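Local coordinates for protein pyruvate kinase (Pyrobaculum aerophilum, PDB 3QTG) that catalyses the last step of glycolysis, transferring the phosphoryl group of phosphoenolpyruvate to ADP to give pyruvate and ATP, with a divalent metal cation as cofactor, at residues A[56-61]-A[191-196]; A[277-282]-A[352-357]; A[358-363]-A[387-392]. All coordinates share one frame; numbering follows the deposited sequence.

Contact 1. Residues A[56-61]-A[191-196]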
# COMPACT_ATOMS: atom_id res chain seq x y z
N GLU A 56 -47.01 29.57 9.39
CA GLU A 56 -45.65 29.75 9.92
C GLU A 56 -44.61 29.21 8.92
O GLU A 56 -43.60 29.86 8.65
CB GLU A 56 -45.50 29.04 11.26
CG GLU A 56 -46.22 29.72 12.40
CD GLU A 56 -46.04 28.99 13.71
OE1 GLU A 56 -45.78 27.76 13.68
OE2 GLU A 56 -46.16 29.63 14.77
N VAL A 57 -44.88 28.02 8.38
CA VAL A 57 -44.05 27.42 7.33
C VAL A 57 -43.96 28.36 6.13
O VAL A 57 -42.86 28.66 5.67
CB VAL A 57 -44.60 26.05 6.88
CG1 VAL A 57 -43.73 25.47 5.80
CG2 VAL A 57 -44.68 25.10 8.04
N LYS A 58 -45.12 28.81 5.65
CA LYS A 58 -45.22 29.69 4.49
C LYS A 58 -44.41 30.98 4.64
O LYS A 58 -43.65 31.34 3.75
CB LYS A 58 -46.71 30.01 4.19
CG LYS A 58 -46.96 30.69 2.86
CD LYS A 58 -48.47 30.70 2.50
CE LYS A 58 -48.74 31.53 1.25
NZ LYS A 58 -48.01 31.03 0.05
N PHE A 59 -44.60 31.66 5.78
CA PHE A 59 -43.93 32.93 6.11
C PHE A 59 -42.41 32.80 6.33
O PHE A 59 -41.65 33.70 5.99
CB PHE A 59 -44.63 33.60 7.31
CG PHE A 59 -43.68 34.21 8.34
CD1 PHE A 59 -43.33 33.49 9.49
CD2 PHE A 59 -43.17 35.50 8.18
CE1 PHE A 59 -42.46 34.04 10.45
CE2 PHE A 59 -42.29 36.06 9.13
CZ PHE A 59 -41.94 35.32 10.27
N ARG A 60 -41.99 31.68 6.93
CA ARG A 60 -40.56 31.43 7.16
C ARG A 60 -39.83 31.17 5.83
O ARG A 60 -38.78 31.76 5.55
CB ARG A 60 -40.35 30.27 8.14
CG ARG A 60 -40.66 30.64 9.60
CD ARG A 60 -40.89 29.42 10.48
NE ARG A 60 -41.29 29.78 11.85
CZ ARG A 60 -41.72 28.92 12.77
NH1 ARG A 60 -41.80 27.63 12.50
NH2 ARG A 60 -42.05 29.35 13.98
N ILE A 61 -40.41 30.31 5.01
CA ILE A 61 -39.91 30.03 3.68
C ILE A 61 -39.82 31.30 2.83
O ILE A 61 -38.79 31.53 2.19
CB ILE A 61 -40.75 28.93 2.98
CG1 ILE A 61 -40.54 27.59 3.70
CG2 ILE A 61 -40.41 28.86 1.47
CD1 ILE A 61 -41.09 26.36 3.00
N SER A 191 -48.41 21.52 0.39
CA SER A 191 -48.31 21.30 -1.06
C SER A 191 -48.46 22.50 -2.01
O SER A 191 -47.90 22.46 -3.10
CB SER A 191 -49.27 20.18 -1.50
OG SER A 191 -48.81 18.93 -1.01
N PRO A 192 -49.21 23.55 -1.61
CA PRO A 192 -49.17 24.76 -2.47
C PRO A 192 -47.77 25.40 -2.64
O PRO A 192 -47.51 26.06 -3.64
CB PRO A 192 -50.13 25.73 -1.77
CG PRO A 192 -51.03 24.85 -0.95
CD PRO A 192 -50.16 23.73 -0.49
N ILE A 193 -46.87 25.19 -1.67
CA ILE A 193 -45.52 25.78 -1.72
C ILE A 193 -44.41 24.71 -1.91
O ILE A 193 -43.25 24.90 -1.55
CB ILE A 193 -45.24 26.71 -0.50
CG1 ILE A 193 -45.41 25.94 0.82
CG2 ILE A 193 -46.22 27.90 -0.52
CD1 ILE A 193 -44.65 26.54 1.97
N ARG A 194 -44.81 23.59 -2.51
CA ARG A 194 -43.96 22.43 -2.67
C ARG A 194 -42.73 22.68 -3.53
O ARG A 194 -41.74 21.95 -3.42
CB ARG A 194 -44.76 21.28 -3.25
CG ARG A 194 -45.37 21.60 -4.59
CD ARG A 194 -46.00 20.39 -5.19
NE ARG A 194 -46.61 20.65 -6.49
CZ ARG A 194 -47.86 21.07 -6.64
NH1 ARG A 194 -48.61 21.28 -5.58
NH2 ARG A 194 -48.35 21.28 -7.85
N ASP A 195 -42.79 23.68 -4.41
CA ASP A 195 -41.68 23.96 -5.31
C ASP A 195 -40.52 24.65 -4.57
O ASP A 195 -39.39 24.71 -5.06
CB ASP A 195 -42.16 24.72 -6.56
CG ASP A 195 -42.79 23.78 -7.62
OD1 ASP A 195 -42.53 22.54 -7.57
OD2 ASP A 195 -43.53 24.26 -8.49
N ASN A 196 -40.81 25.15 -3.37
CA ASN A 196 -39.83 25.81 -2.54
C ASN A 196 -39.23 24.91 -1.46
O ASN A 196 -38.48 25.38 -0.61
CB ASN A 196 -40.43 27.06 -1.92
CG ASN A 196 -40.12 28.30 -2.72
OD1 ASN A 196 -38.96 28.61 -2.96
ND2 ASN A 196 -41.17 29.02 -3.13

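Contact 2. Residues A[277-282]-A[352-357]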
# COMPACT_ATOMS: atom_id res chain seq x y z
N SER A 277 -22.68 5.71 5.85
CA SER A 277 -23.15 6.67 4.85
C SER A 277 -22.06 7.07 3.87
O SER A 277 -22.32 7.16 2.69
CB SER A 277 -23.76 7.94 5.49
OG SER A 277 -24.81 7.61 6.37
N LEU A 278 -20.85 7.34 4.39
CA LEU A 278 -19.68 7.66 3.57
C LEU A 278 -19.32 6.52 2.63
O LEU A 278 -19.12 6.77 1.45
CB LEU A 278 -18.48 8.09 4.44
CG LEU A 278 -18.58 9.43 5.19
CD1 LEU A 278 -17.51 9.57 6.25
CD2 LEU A 278 -18.44 10.57 4.21
N LYS A 279 -19.28 5.29 3.16
CA LYS A 279 -19.06 4.08 2.35
C LYS A 279 -20.00 3.97 1.14
O LYS A 279 -19.56 3.60 0.05
CB LYS A 279 -19.21 2.81 3.22
CG LYS A 279 -19.07 1.45 2.48
CD LYS A 279 -18.95 0.24 3.45
CE LYS A 279 -20.33 -0.18 3.99
NZ LYS A 279 -20.39 -1.03 5.27
N TYR A 280 -21.28 4.29 1.34
CA TYR A 280 -22.29 4.19 0.29
C TYR A 280 -22.56 5.48 -0.48
O TYR A 280 -23.45 5.51 -1.32
CB TYR A 280 -23.61 3.61 0.85
CG TYR A 280 -23.50 2.13 1.17
CD1 TYR A 280 -23.44 1.70 2.49
CD2 TYR A 280 -23.41 1.18 0.15
CE1 TYR A 280 -23.31 0.35 2.79
CE2 TYR A 280 -23.28 -0.17 0.44
CZ TYR A 280 -23.23 -0.57 1.75
OH TYR A 280 -23.12 -1.90 2.04
N GLY A 281 -21.77 6.52 -0.21
CA GLY A 281 -21.83 7.78 -0.98
C GLY A 281 -23.12 8.53 -0.77
O GLY A 281 -23.61 9.20 -1.68
N LYS A 282 -23.69 8.41 0.43
CA LYS A 282 -24.87 9.21 0.80
C LYS A 282 -24.44 10.41 1.62
O LYS A 282 -23.68 10.25 2.56
CB LYS A 282 -25.86 8.37 1.62
CG LYS A 282 -26.48 7.19 0.88
CD LYS A 282 -27.14 7.62 -0.40
CE LYS A 282 -27.82 6.43 -1.09
NZ LYS A 282 -28.33 6.82 -2.42
N SER A 352 -13.68 6.17 2.42
CA SER A 352 -13.86 6.31 0.97
C SER A 352 -15.14 5.61 0.53
O SER A 352 -15.46 4.54 1.04
CB SER A 352 -12.67 5.71 0.20
OG SER A 352 -12.74 6.01 -1.20
N PRO A 353 -15.89 6.22 -0.40
CA PRO A 353 -17.03 5.47 -0.91
C PRO A 353 -16.64 4.29 -1.82
O PRO A 353 -15.57 4.31 -2.44
CB PRO A 353 -17.83 6.50 -1.71
CG PRO A 353 -16.94 7.62 -1.93
CD PRO A 353 -15.77 7.56 -0.99
N LEU A 354 -17.50 3.29 -1.87
CA LEU A 354 -17.41 2.19 -2.82
C LEU A 354 -17.49 2.71 -4.26
O LEU A 354 -18.24 3.66 -4.56
CB LEU A 354 -18.55 1.19 -2.59
CG LEU A 354 -18.48 0.44 -1.25
CD1 LEU A 354 -19.66 -0.49 -1.09
CD2 LEU A 354 -17.17 -0.35 -1.17
N LEU A 355 -16.70 2.09 -5.13
CA LEU A 355 -16.72 2.40 -6.56
C LEU A 355 -17.67 1.40 -7.19
O LEU A 355 -17.41 0.20 -7.18
CB LEU A 355 -15.31 2.28 -7.17
CG LEU A 355 -14.23 3.20 -6.62
CD1 LEU A 355 -12.84 2.72 -7.01
CD2 LEU A 355 -14.45 4.64 -7.09
N GLN A 356 -18.78 1.89 -7.72
CA GLN A 356 -19.78 0.98 -8.25
C GLN A 356 -19.96 1.09 -9.76
O GLN A 356 -20.60 0.24 -10.38
CB GLN A 356 -21.09 1.12 -7.48
CG GLN A 356 -21.01 0.45 -6.09
CD GLN A 356 -22.19 0.74 -5.19
OE1 GLN A 356 -22.51 1.90 -4.92
NE2 GLN A 356 -22.84 -0.32 -4.69
N ASN A 357 -19.35 2.11 -10.37
CA ASN A 357 -19.30 2.20 -11.82
C ASN A 357 -18.12 3.02 -12.35
O ASN A 357 -17.24 3.44 -11.58
CB ASN A 357 -20.64 2.71 -12.40
CG ASN A 357 -21.08 4.03 -11.80
OD1 ASN A 357 -20.29 4.98 -11.69
ND2 ASN A 357 -22.35 4.10 -11.40

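Contact 3. Residues A[358-363]-A[387-392]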
# COMPACT_ATOMS: atom_id res chain seq x y z
N SER A 358 -18.12 3.21 -13.66
CA SER A 358 -17.09 3.96 -14.36
C SER A 358 -17.11 5.42 -13.99
O SER A 358 -16.07 6.06 -13.91
CB SER A 358 -17.31 3.84 -15.87
OG SER A 358 -16.41 2.91 -16.40
N ARG A 359 -18.30 5.96 -13.79
CA ARG A 359 -18.44 7.36 -13.43
C ARG A 359 -17.83 7.66 -12.07
O ARG A 359 -17.24 8.72 -11.88
CB ARG A 359 -19.90 7.80 -13.50
CG ARG A 359 -20.41 7.92 -14.93
CD ARG A 359 -21.91 8.21 -14.98
NE ARG A 359 -22.66 7.01 -14.62
CZ ARG A 359 -23.84 7.00 -14.00
NH1 ARG A 359 -24.45 8.14 -13.68
NH2 ARG A 359 -24.44 5.84 -13.72
N ASP A 360 -17.94 6.70 -11.15
CA ASP A 360 -17.29 6.77 -9.84
C ASP A 360 -15.78 6.83 -9.98
O ASP A 360 -15.16 7.67 -9.36
CB ASP A 360 -17.67 5.56 -8.95
CG ASP A 360 -19.07 5.68 -8.32
OD1 ASP A 360 -19.71 6.77 -8.34
OD2 ASP A 360 -19.53 4.64 -7.79
N ARG A 361 -15.20 5.94 -10.80
CA ARG A 361 -13.75 5.92 -11.06
C ARG A 361 -13.32 7.25 -11.67
O ARG A 361 -12.33 7.81 -11.24
CB ARG A 361 -13.33 4.74 -11.95
CG ARG A 361 -13.88 3.42 -11.45
CD ARG A 361 -13.30 2.18 -12.16
NE ARG A 361 -13.77 0.97 -11.49
CZ ARG A 361 -13.11 0.34 -10.53
NH1 ARG A 361 -11.91 0.79 -10.13
NH2 ARG A 361 -13.64 -0.74 -9.96
N PHE A 362 -14.09 7.78 -12.62
CA PHE A 362 -13.80 9.10 -13.20
C PHE A 362 -13.74 10.19 -12.12
O PHE A 362 -12.76 10.95 -12.05
CB PHE A 362 -14.85 9.47 -14.26
CG PHE A 362 -14.71 10.87 -14.83
CD1 PHE A 362 -13.78 11.14 -15.82
CD2 PHE A 362 -15.54 11.90 -14.40
CE1 PHE A 362 -13.66 12.41 -16.37
CE2 PHE A 362 -15.44 13.17 -14.92
CZ PHE A 362 -14.49 13.44 -15.92
N ALA A 363 -14.78 10.26 -11.27
CA ALA A 363 -14.88 11.32 -10.25
C ALA A 363 -13.78 11.23 -9.19
O ALA A 363 -13.15 12.23 -8.85
CB ALA A 363 -16.27 11.35 -9.62
N ALA A 387 -21.85 16.75 -9.54
CA ALA A 387 -21.41 17.56 -8.40
C ALA A 387 -21.43 16.74 -7.13
O ALA A 387 -20.45 16.71 -6.38
CB ALA A 387 -22.28 18.80 -8.25
N ARG A 388 -22.56 16.06 -6.89
CA ARG A 388 -22.67 15.08 -5.80
C ARG A 388 -21.67 13.91 -5.88
O ARG A 388 -21.14 13.48 -4.86
CB ARG A 388 -24.10 14.53 -5.73
CG ARG A 388 -25.10 15.51 -5.10
CD ARG A 388 -26.53 14.95 -5.18
NE ARG A 388 -27.53 16.00 -5.02
CZ ARG A 388 -28.12 16.27 -3.86
NH1 ARG A 388 -27.82 15.56 -2.77
NH2 ARG A 388 -29.03 17.24 -3.78
N ARG A 389 -21.44 13.38 -7.08
CA ARG A 389 -20.48 12.29 -7.19
C ARG A 389 -19.06 12.76 -6.82
O ARG A 389 -18.30 12.01 -6.23
CB ARG A 389 -20.53 11.65 -8.58
CG ARG A 389 -19.66 10.40 -8.70
CD ARG A 389 -19.64 9.83 -10.12
NE ARG A 389 -20.96 9.85 -10.74
CZ ARG A 389 -21.90 8.94 -10.54
NH1 ARG A 389 -23.08 9.08 -11.15
NH2 ARG A 389 -21.68 7.89 -9.74
N ILE A 390 -18.72 13.99 -7.16
CA ILE A 390 -17.42 14.55 -6.77
C ILE A 390 -17.35 14.72 -5.26
O ILE A 390 -16.36 14.32 -4.65
CB ILE A 390 -17.10 15.89 -7.51
CG1 ILE A 390 -16.60 15.59 -8.94
CG2 ILE A 390 -16.04 16.70 -6.75
CD1 ILE A 390 -16.87 16.70 -9.91
N ALA A 391 -18.39 15.32 -4.69
CA ALA A 391 -18.44 15.60 -3.25
C ALA A 391 -18.24 14.38 -2.37
O ALA A 391 -17.62 14.47 -1.30
CB ALA A 391 -19.74 16.33 -2.86
N LYS A 392 -18.77 13.24 -2.80
CA LYS A 392 -18.73 12.05 -1.93
C LYS A 392 -17.32 11.54 -1.75
O LYS A 392 -17.06 10.79 -0.81
CB LYS A 392 -19.64 10.94 -2.43
CG LYS A 392 -19.16 10.20 -3.65
CD LYS A 392 -20.24 9.29 -4.18
CE LYS A 392 -19.62 8.28 -5.12
NZ LYS A 392 -20.66 7.44 -5.73

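Contact 1. Residues A[56-61]-A[191-196]
Ile193 pushes its side chain against the face of helix 54-71 formed by Val57, Lys58 and Ile61. From its CB two branches part. CG2, anti to the carbonyl carbon, turns to Lys58, whose NZ ends 3.7 Å from it; the lysine chain is extended as far as CE and bends at its last torsion (chi4 59°), which brings the ammonium nitrogen beside this methyl without any hydrogen bond across the contact. CG1 takes the crowded position between the backbone N and the carbonyl carbon (chi1 58°) and carries CD1 onto the helix. There CD1 meets Ile61 CD1 tip to tip at 3.7 Å, has Val57 CG1 at 4.1 Å, and also approaches the Lys58 backbone, with CA 4.1 Å away. One methyl thus touches Val57, Ile61 a turn on, and the backbone of Lys58 between them. The other branch of Ile61, CG2, packs on Asn196 CB at 3.8 Å. Within 191-196, Arg194 NH1 donates to Ser191 O (2.8 Å), approaching from above the carbonyl plane. The helix follows the second strand of the TIM barrel, and the 3-10 turns of 191-196 lead into the fourth, 199-202. Val57 and Ile61 rest on Ile47 of strand 44-48, Val57 also on Leu49, an ATP-binding residue by similarity, while Asn196 O accepts from Arg65 NH2 farther along the same helix.

Contact 2. Residues A[277-282]-A[352-357]
A Schellman motif ends helix 266-279 where Leu354 and Pro353 of the linking segment dock on it. Its bonds run from Lys282 N to Ser277 O and from Gly281 N to Leu278 O, with Gly281 at positive phi as the C-prime residue. The carbonyl of Lys279 takes the linker instead: Leu354 N donates to Lys279 O at 2.8 Å, nearly straight at 169° and in the carbonyl plane. Pro353 adds a CA-H...O contact to the same oxygen, 3.3 Å from its CA, and sets CB 3.4 Å from Leu278 O. The proline ring therefore lies against the last carbonyls of the helix. This is the exit from the TIM barrel: helix 266-279 precedes barrel strand 284-287, whereas the linker leads from helix 331-343 to helix 358-373, N-capped by Asn357, in the C-terminal alpha/beta domain. Leu354 lies beside two side chains that point the same way as its own. Its CG is anti to the carbonyl carbon (chi1 -66°) and comes 3.9 Å from Lys279 CG. Beyond it, CD1 reaches Tyr280 CE2, also at 3.9 Å, oblique to the ring. The polar ends of both neighbours run on to one carboxylate, Lys279 NZ in a salt bridge with Glu241 OE2 and Tyr280 OH in a hydrogen bond with Glu241 OE1, so the apolar parts beside Leu354 belong to side chains held at their far ends. Phe393 also touches the proline ring.

Contact 3. Residues A[358-363]-A[387-392]
Asp360, Arg389 and Lys392 form a salt-bridge network between the first two helices of the C-terminal alpha/beta domain, 358-373 and 385-391; Arg389 also packs on Arg359 and Ala363. The short helical segments cross at -63° with their axes 9.4 Å apart. Arg389 leaves its helix with CG anti to the backbone N and stays extended to CD, then bends at chi3 (-42°), which turns NE toward Arg359. On the way CG packs on Ala363 CB at 3.6 Å, and CD passes close to Arg359 O. Ile390 CG1 adds a looser contact to the same alanine methyl.

Arg359 crosses Arg389 at about a right angle, with the two guanidinium planes 58° apart. Arg359 CB lies over one face of the Arg389 guanidinium, offset toward the rim, and NH1 of Arg389 stands over one face of the Arg359 guanidinium. Here like charges come together; the nearby carboxylate of Asp360 probably offsets part of the repulsion. The 3.0 Å approach of Arg359 NH1 to Arg389 NH1, both donors, leaves the exact placing of these guanidinium ends somewhat doubtful. Arg359 also packs on Leu461 of a second subunit.

Asp360 OD1 sits at the edge of the Arg389 guanidinium, in plane, taking a hydrogen bond from NH2 at 2.7 Å. These two side chains likewise cross at about a right angle, and NH2 meets the oxygen from above the carboxylate plane. The other oxygen, OD2, accepts from Gln356 N, and Asp360 N is itself bonded to the capping Asn357. Two cationic donors grip OD1: Lys392, extended beyond CG, brings NZ to Asp360 OD1 from the opposite face of the carboxylate, at 2.9 Å, also in a salt bridge.

From the N terminus, contact 1 closes first, bringing the helix after the second barrel strand against the lead-in to the fourth; the loop between spans 129 residues and includes the mixed six-stranded sheet that lies apart from the barrel. Contact 2 then closes 69 residues, fixing the barrel's way out to the end of helix 266-279. Contact 3 follows at once and closes 23 residues inside the C-terminal domain. The three run in series, none nesting or crossing another. Contacts 2 and 3 touch, Pro353 CG lying 3.4 Å from Lys392 O, and so join barrel and C-terminal domain; contact 1 stands apart, its centre about 33 Å from each of theirs.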